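PDB 7DVE: 6'''-hydroxyparomomycin C oxidase from Microbacterium trichothecenolyticum, which oxidises the C3 hydroxyl of the sugar in C-glycosides such as isoorientin and mangiferin, using FAD and passing the electrons to oxygen to give hydrogen peroxide. Local coordinates for residues A[187-190]-A[191-195]. Sequence-based numbering, arbitrary orientation.
Sequences AHRD and ADERV
With CG anti to its own carbonyl carbon (chi1 -56°) and a bend at chi3 (84°), R189 swings its guanidinium onto the backbone carbonyl of E193, four residues on. R189 NE donates to E193 O at 3.1 Å, and that oxygen lies at the edge of the guanidinium, in its plane; NH2 adds a weak bond to the same atom. Within the turn, E193 N donates to D190 O at 2.8 Å. R194, also bent at chi3, folds back the other way: one face of its guanidinium lies over D190 C, and R194 NH1 comes to 2.9 Å from R189 O. The D190 and E193 carboxylates are neighbours as well, D190 OD1 being 3.4 Å from E193 OE1 with their planes 40° apart. The turn lies at the surface, in the loop that leads from helix 176-183 to strand 196-204, where the side chain of E193 also touches N136 and D137. A leucine in place of R189 would probably leave E193 O without these side-chain donors. The contact thus illustrates how a backbone bond and one arginine reaching a carbonyl can together tie a surface loop, while two like-charged carboxylates this close are likely to exert some mutual repulsion.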
ATOM      1  N   ALA A 187      20.246   7.992 -23.474  1.00122.40           N
ATOM      2  CA  ALA A 187      19.501   7.856 -24.717  1.00126.42           C
ATOM      3  C   ALA A 187      19.250   6.391 -25.048  1.00135.22           C
ATOM      4  O   ALA A 187      18.699   6.076 -26.107  1.00133.25           O
ATOM      5  CB  ALA A 187      20.253   8.537 -25.862  1.00119.00           C
ATOM      6  N   HIS A 188      19.649   5.490 -24.151  1.00164.66           N
ATOM      7  CA  HIS A 188      19.487   4.057 -24.348  1.00164.60           C
ATOM      8  C   HIS A 188      18.186   3.509 -23.771  1.00160.47           C
ATOM      9  O   HIS A 188      17.854   2.350 -24.042  1.00160.08           O
ATOM     10  CB  HIS A 188      20.677   3.307 -23.732  1.00167.08           C
ATOM     11  N   ARG A 189      17.448   4.298 -22.991  1.00128.71           N
ATOM     12  CA  ARG A 189      16.191   3.840 -22.413  1.00114.45           C
ATOM     13  C   ARG A 189      15.047   4.027 -23.409  1.00104.98           C
ATOM     14  O   ARG A 189      15.046   4.971 -24.203  1.00105.74           O
ATOM     15  CB  ARG A 189      15.900   4.593 -21.109  1.00102.88           C
ATOM     16  CG  ARG A 189      17.017   4.482 -20.063  1.00107.14           C
ATOM     17  CD  ARG A 189      17.007   5.625 -19.039  1.00101.21           C
ATOM     18  NE  ARG A 189      16.078   5.380 -17.940  1.00 95.40           N
ATOM     19  CZ  ARG A 189      16.424   5.049 -16.701  1.00 90.69           C
ATOM     20  NH1 ARG A 189      17.695   4.905 -16.347  1.00 93.48           N
ATOM     21  NH2 ARG A 189      15.469   4.853 -15.794  1.00 85.77           N
ATOM     22  N   ASP A 190      14.072   3.119 -23.372  1.00 97.01           N
ATOM     23  CA  ASP A 190      12.894   3.239 -24.215  1.00 90.84           C
ATOM     24  C   ASP A 190      11.700   3.756 -23.401  1.00 89.38           C
ATOM     25  O   ASP A 190      11.832   4.129 -22.228  1.00 86.41           O
ATOM     26  CB  ASP A 190      12.596   1.904 -24.911  1.00 96.76           C
ATOM     27  CG  ASP A 190      12.498   0.724 -23.948  1.00 93.30           C
ATOM     28  OD1 ASP A 190      12.022   0.919 -22.805  1.00 88.33           O
ATOM     29  OD2 ASP A 190      12.868  -0.407 -24.368  1.00 91.68           O
ATOM     30  N   ALA A 191      10.518   3.756 -24.030  1.00 87.20           N
ATOM     31  CA  ALA A 191       9.366   4.480 -23.496  1.00 85.31           C
ATOM     32  C   ALA A 191       9.016   4.034 -22.079  1.00 84.78           C
ATOM     33  O   ALA A 191       8.849   4.866 -21.181  1.00 81.03           O
ATOM     34  CB  ALA A 191       8.164   4.305 -24.424  1.00 83.41           C
ATOM     35  N   ASP A 192       8.887   2.722 -21.857  1.00 84.11           N
ATOM     36  CA  ASP A 192       8.543   2.221 -20.529  1.00 80.89           C
ATOM     37  C   ASP A 192       9.554   2.626 -19.468  1.00 79.06           C
ATOM     38  O   ASP A 192       9.283   2.453 -18.269  1.00 76.10           O
ATOM     39  CB  ASP A 192       8.427   0.690 -20.558  1.00 81.33           C
ATOM     40  CG  ASP A 192       7.106   0.216 -21.145  1.00 90.05           C
ATOM     41  OD1 ASP A 192       6.048   0.495 -20.536  1.00 90.79           O
ATOM     42  OD2 ASP A 192       7.125  -0.430 -22.223  1.00 89.77           O
ATOM     43  N   GLU A 193      10.710   3.147 -19.871  1.00 78.66           N
ATOM     44  CA  GLU A 193      11.789   3.420 -18.941  1.00 78.38           C
ATOM     45  C   GLU A 193      12.202   4.883 -18.848  1.00 77.10           C
ATOM     46  O   GLU A 193      12.956   5.227 -17.932  1.00 74.80           O
ATOM     47  CB  GLU A 193      13.014   2.564 -19.296  1.00 80.98           C
ATOM     48  CG  GLU A 193      12.613   1.157 -19.687  1.00 84.08           C
ATOM     49  CD  GLU A 193      13.788   0.282 -20.038  1.00 86.86           C
ATOM     50  OE1 GLU A 193      14.715   0.783 -20.720  1.00 89.46           O
ATOM     51  OE2 GLU A 193      13.773  -0.910 -19.631  1.00 86.09           O
ATOM     52  N   ARG A 194      11.730   5.750 -19.734  1.00 74.92           N
ATOM     53  CA  ARG A 194      12.204   7.119 -19.676  1.00 71.99           C
ATOM     54  C   ARG A 194      11.464   7.903 -18.594  1.00 65.37           C
ATOM     55  O   ARG A 194      10.441   7.477 -18.055  1.00 63.86           O
ATOM     56  CB  ARG A 194      12.079   7.794 -21.039  1.00 76.04           C
ATOM     57  CG  ARG A 194      13.270   7.502 -21.945  1.00 83.22           C
ATOM     58  CD  ARG A 194      13.120   8.108 -23.326  1.00 89.45           C
ATOM     59  NE  ARG A 194      11.950   7.605 -24.035  1.00 89.72           N
ATOM     60  CZ  ARG A 194      12.000   6.900 -25.154  1.00 91.11           C
ATOM     61  NH1 ARG A 194      13.155   6.575 -25.717  1.00 93.87           N
ATOM     62  NH2 ARG A 194      10.865   6.502 -25.718  1.00 93.92           N
ATOM     63  N   VAL A 195      12.044   9.048 -18.235  1.00 65.07           N
ATOM     64  CA  VAL A 195      11.417   9.943 -17.280  1.00 62.65           C
ATOM     65  C   VAL A 195      10.041  10.363 -17.795  1.00 59.26           C
ATOM     66  O   VAL A 195       9.868  10.659 -18.981  1.00 60.40           O
ATOM     67  CB  VAL A 195      12.344  11.142 -17.038  1.00 62.04           C
ATOM     68  CG1 VAL A 195      11.712  12.098 -16.054  1.00 61.09           C
ATOM     69  CG2 VAL A 195      13.688  10.655 -16.502  1.00 66.21           C
TER